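Protease (Actinomadura keratinilytica, PDB 8C4X) is probably a subtilisin-like serine endopeptidase of the S8 family, represented here by its inhibitor I9-type propeptide domain. Local coordinates at residues Gln13-Lys24 with Gly68-Val77. Numbering follows the deposited sequence.
Sequences QGVAGQYIVTLK and GVASIEQDAV. Unlike the reference sequence in segment 13-24: Ala-16 (reference Thr).
Thr-22 O is gripped by two backbone donors, Ala-70 N at 2.8 Å and Ser-71 N at 3.1 Å, which arrive from the same face of its carbonyl plane. Two residues facing one is the classic beta bulge, and it shifts the register of antiparallel strands 18-23 and 69-76 by one. The hydroxyls meet beside it: Thr-22 OG1, held between its own backbone N and carbonyl carbon (chi1 78°), lies 2.6 Å from Ser-71 OG, and a water links that OG to Ile-20 O. Farther along, beyond Ile-20, Gln-18 and Asp-75 lie side by side. Gln-18 NE2 donates to Asp-75 OD2 at 2.8 Å; OD2 lies nearly in the amide plane of Gln-18 and is met on its anti side, though amide and carboxylate planes are turned 42° apart. Gln-18 OE1 is taken by Lys-54 and Gln-41, so an alanine here would probably leave OD2 without its amide donor and cost both of those residues an acceptor. The type II turn from Val-15 to Gln-18 sets both its end residues against Asp-75: Val-15 N gives a nearly straight bond to Asp-75 O (2.9 Å), and Gln-18 O accepts from Asp-75 N. Gln-74, its CG anti to the backbone N (chi1 -177°), reaches the start of this turn with NE2, for a weak bond to Val-15 O, while OE1 accepts from Ala-9 N. Both strands are inner ones of the propeptide domain's mixed sheet; 18-23, the middle one, also pairs with 50-54, and 69-76 runs parallel to 6-7, while Tyr-19, Val-21, Val-69 and Ile-72 pack against helix 57-64 and Leu-23 against helix 29-36.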
# COMPACT_ATOMS: atom_id res chain seq x y z
N GLN B 13 5.48 16.71 -1.05
CA GLN B 13 6.30 15.73 -0.36
C GLN B 13 6.01 14.29 -0.77
O GLN B 13 6.64 13.37 -0.23
CB GLN B 13 6.14 15.89 1.15
CG GLN B 13 6.63 17.25 1.65
CD GLN B 13 6.66 17.33 3.15
OE1 GLN B 13 7.67 17.00 3.78
NE2 GLN B 13 5.55 17.74 3.75
N GLY B 14 5.10 14.07 -1.71
CA GLY B 14 4.74 12.72 -2.11
C GLY B 14 5.66 12.14 -3.17
O GLY B 14 6.27 12.86 -3.97
N VAL B 15 5.75 10.82 -3.16
CA VAL B 15 6.36 10.05 -4.24
C VAL B 15 5.23 9.57 -5.13
O VAL B 15 4.47 8.67 -4.75
CB VAL B 15 7.18 8.87 -3.71
CG1 VAL B 15 7.91 8.18 -4.86
CG2 VAL B 15 8.16 9.33 -2.62
N ALA B 16 5.10 10.15 -6.31
CA ALA B 16 3.97 9.83 -7.17
C ALA B 16 3.99 8.36 -7.56
O ALA B 16 5.04 7.81 -7.92
CB ALA B 16 4.01 10.72 -8.42
N GLY B 17 2.83 7.72 -7.44
CA GLY B 17 2.65 6.33 -7.84
C GLY B 17 3.23 5.30 -6.91
O GLY B 17 3.36 4.13 -7.31
N GLN B 18 3.61 5.67 -5.67
CA GLN B 18 4.26 4.75 -4.75
C GLN B 18 3.52 4.79 -3.42
O GLN B 18 3.21 5.88 -2.92
CB GLN B 18 5.74 5.14 -4.58
CG GLN B 18 6.60 4.10 -3.93
CD GLN B 18 8.07 4.38 -4.15
OE1 GLN B 18 8.60 4.17 -5.25
NE2 GLN B 18 8.75 4.85 -3.11
N TYR B 19 3.26 3.61 -2.84
CA TYR B 19 2.32 3.50 -1.73
C TYR B 19 2.82 2.53 -0.67
O TYR B 19 3.59 1.61 -0.95
CB TYR B 19 0.92 3.05 -2.21
CG TYR B 19 0.40 3.96 -3.28
CD1 TYR B 19 -0.31 5.11 -2.94
CD2 TYR B 19 0.67 3.70 -4.61
CE1 TYR B 19 -0.76 5.98 -3.93
CE2 TYR B 19 0.22 4.56 -5.61
CZ TYR B 19 -0.49 5.69 -5.26
OH TYR B 19 -0.93 6.53 -6.25
N ILE B 20 2.37 2.78 0.56
CA ILE B 20 2.47 1.84 1.67
C ILE B 20 1.08 1.28 1.93
O ILE B 20 0.14 2.05 2.15
CB ILE B 20 3.01 2.53 2.94
CG1 ILE B 20 4.43 3.05 2.72
CG2 ILE B 20 2.95 1.59 4.13
CD1 ILE B 20 4.84 4.07 3.75
N VAL B 21 0.96 -0.04 1.95
CA VAL B 21 -0.33 -0.72 2.10
C VAL B 21 -0.27 -1.58 3.35
O VAL B 21 0.70 -2.33 3.55
CB VAL B 21 -0.65 -1.57 0.87
CG1 VAL B 21 -2.00 -2.28 1.05
CG2 VAL B 21 -0.64 -0.72 -0.39
N THR B 22 -1.28 -1.49 4.21
CA THR B 22 -1.36 -2.44 5.31
C THR B 22 -2.62 -3.27 5.17
O THR B 22 -3.64 -2.83 4.61
CB THR B 22 -1.32 -1.80 6.72
OG1 THR B 22 -2.58 -1.23 7.06
CG2 THR B 22 -0.23 -0.73 6.82
N LEU B 23 -2.51 -4.51 5.63
CA LEU B 23 -3.55 -5.52 5.52
C LEU B 23 -4.07 -5.86 6.91
O LEU B 23 -3.35 -5.72 7.90
CB LEU B 23 -3.00 -6.78 4.84
CG LEU B 23 -2.29 -6.52 3.50
CD1 LEU B 23 -1.76 -7.81 2.84
CD2 LEU B 23 -3.21 -5.77 2.55
N LYS B 24 -5.32 -6.30 6.97
CA LYS B 24 -5.94 -6.61 8.24
C LYS B 24 -5.22 -7.78 8.92
O LYS B 24 -4.50 -8.55 8.29
CB LYS B 24 -7.42 -6.93 8.04
CG LYS B 24 -8.22 -5.73 7.53
CD LYS B 24 -9.69 -6.08 7.32
CE LYS B 24 -10.46 -4.89 6.76
NZ LYS B 24 -11.90 -5.21 6.54
N GLY B 68 -9.39 -7.52 2.58
CA GLY B 68 -8.26 -7.65 3.46
C GLY B 68 -7.38 -6.42 3.56
O GLY B 68 -6.46 -6.40 4.39
N VAL B 69 -7.64 -5.40 2.76
CA VAL B 69 -6.84 -4.18 2.82
C VAL B 69 -7.33 -3.32 3.97
O VAL B 69 -8.53 -3.05 4.10
CB VAL B 69 -6.91 -3.42 1.48
CG1 VAL B 69 -6.16 -2.09 1.59
CG2 VAL B 69 -6.33 -4.28 0.37
N ALA B 70 -6.39 -2.87 4.81
CA ALA B 70 -6.69 -2.03 5.96
C ALA B 70 -6.43 -0.55 5.70
O ALA B 70 -7.23 0.29 6.10
CB ALA B 70 -5.89 -2.48 7.18
N SER B 71 -5.31 -0.22 5.06
CA SER B 71 -4.99 1.17 4.81
C SER B 71 -4.10 1.26 3.57
O SER B 71 -3.40 0.31 3.21
CB SER B 71 -4.27 1.83 6.00
OG SER B 71 -3.01 1.24 6.23
N ILE B 72 -4.15 2.42 2.93
CA ILE B 72 -3.27 2.76 1.82
C ILE B 72 -2.80 4.19 2.02
O ILE B 72 -3.62 5.09 2.27
CB ILE B 72 -3.96 2.62 0.44
CG1 ILE B 72 -4.52 1.21 0.24
CG2 ILE B 72 -2.97 2.94 -0.66
CD1 ILE B 72 -5.33 1.09 -1.07
N GLU B 73 -1.49 4.41 1.92
CA GLU B 73 -0.91 5.72 2.16
C GLU B 73 0.09 6.01 1.05
O GLU B 73 0.93 5.16 0.73
CB GLU B 73 -0.23 5.73 3.53
CG GLU B 73 0.55 6.96 3.92
CD GLU B 73 1.25 6.78 5.26
OE1 GLU B 73 0.61 6.25 6.20
OE2 GLU B 73 2.43 7.15 5.36
N GLN B 74 0.04 7.20 0.46
CA GLN B 74 1.08 7.56 -0.49
C GLN B 74 2.43 7.67 0.21
O GLN B 74 2.53 8.23 1.31
CB GLN B 74 0.75 8.87 -1.19
CG GLN B 74 1.78 9.24 -2.27
CD GLN B 74 1.56 10.61 -2.87
OE1 GLN B 74 0.98 11.49 -2.23
NE2 GLN B 74 2.03 10.79 -4.10
N ASP B 75 3.46 7.09 -0.41
CA ASP B 75 4.81 7.22 0.12
C ASP B 75 5.25 8.68 0.07
O ASP B 75 4.78 9.45 -0.78
CB ASP B 75 5.76 6.33 -0.69
CG ASP B 75 6.98 5.86 0.10
OD1 ASP B 75 7.10 6.15 1.31
OD2 ASP B 75 7.83 5.17 -0.51
N ALA B 76 6.15 9.06 0.97
CA ALA B 76 6.54 10.46 1.10
C ALA B 76 8.03 10.56 1.40
O ALA B 76 8.68 9.60 1.82
CB ALA B 76 5.72 11.16 2.20
N VAL B 77 8.59 11.76 1.18
CA VAL B 77 10.02 11.95 1.40
C VAL B 77 10.32 12.11 2.88
O VAL B 77 9.50 12.59 3.67
CB VAL B 77 10.56 13.16 0.61
CG1 VAL B 77 10.49 12.90 -0.88
CG2 VAL B 77 9.84 14.46 1.00
O HOH W 1 -0.87 2.07 4.88
O HOH W 2 -11.64 -6.22 3.53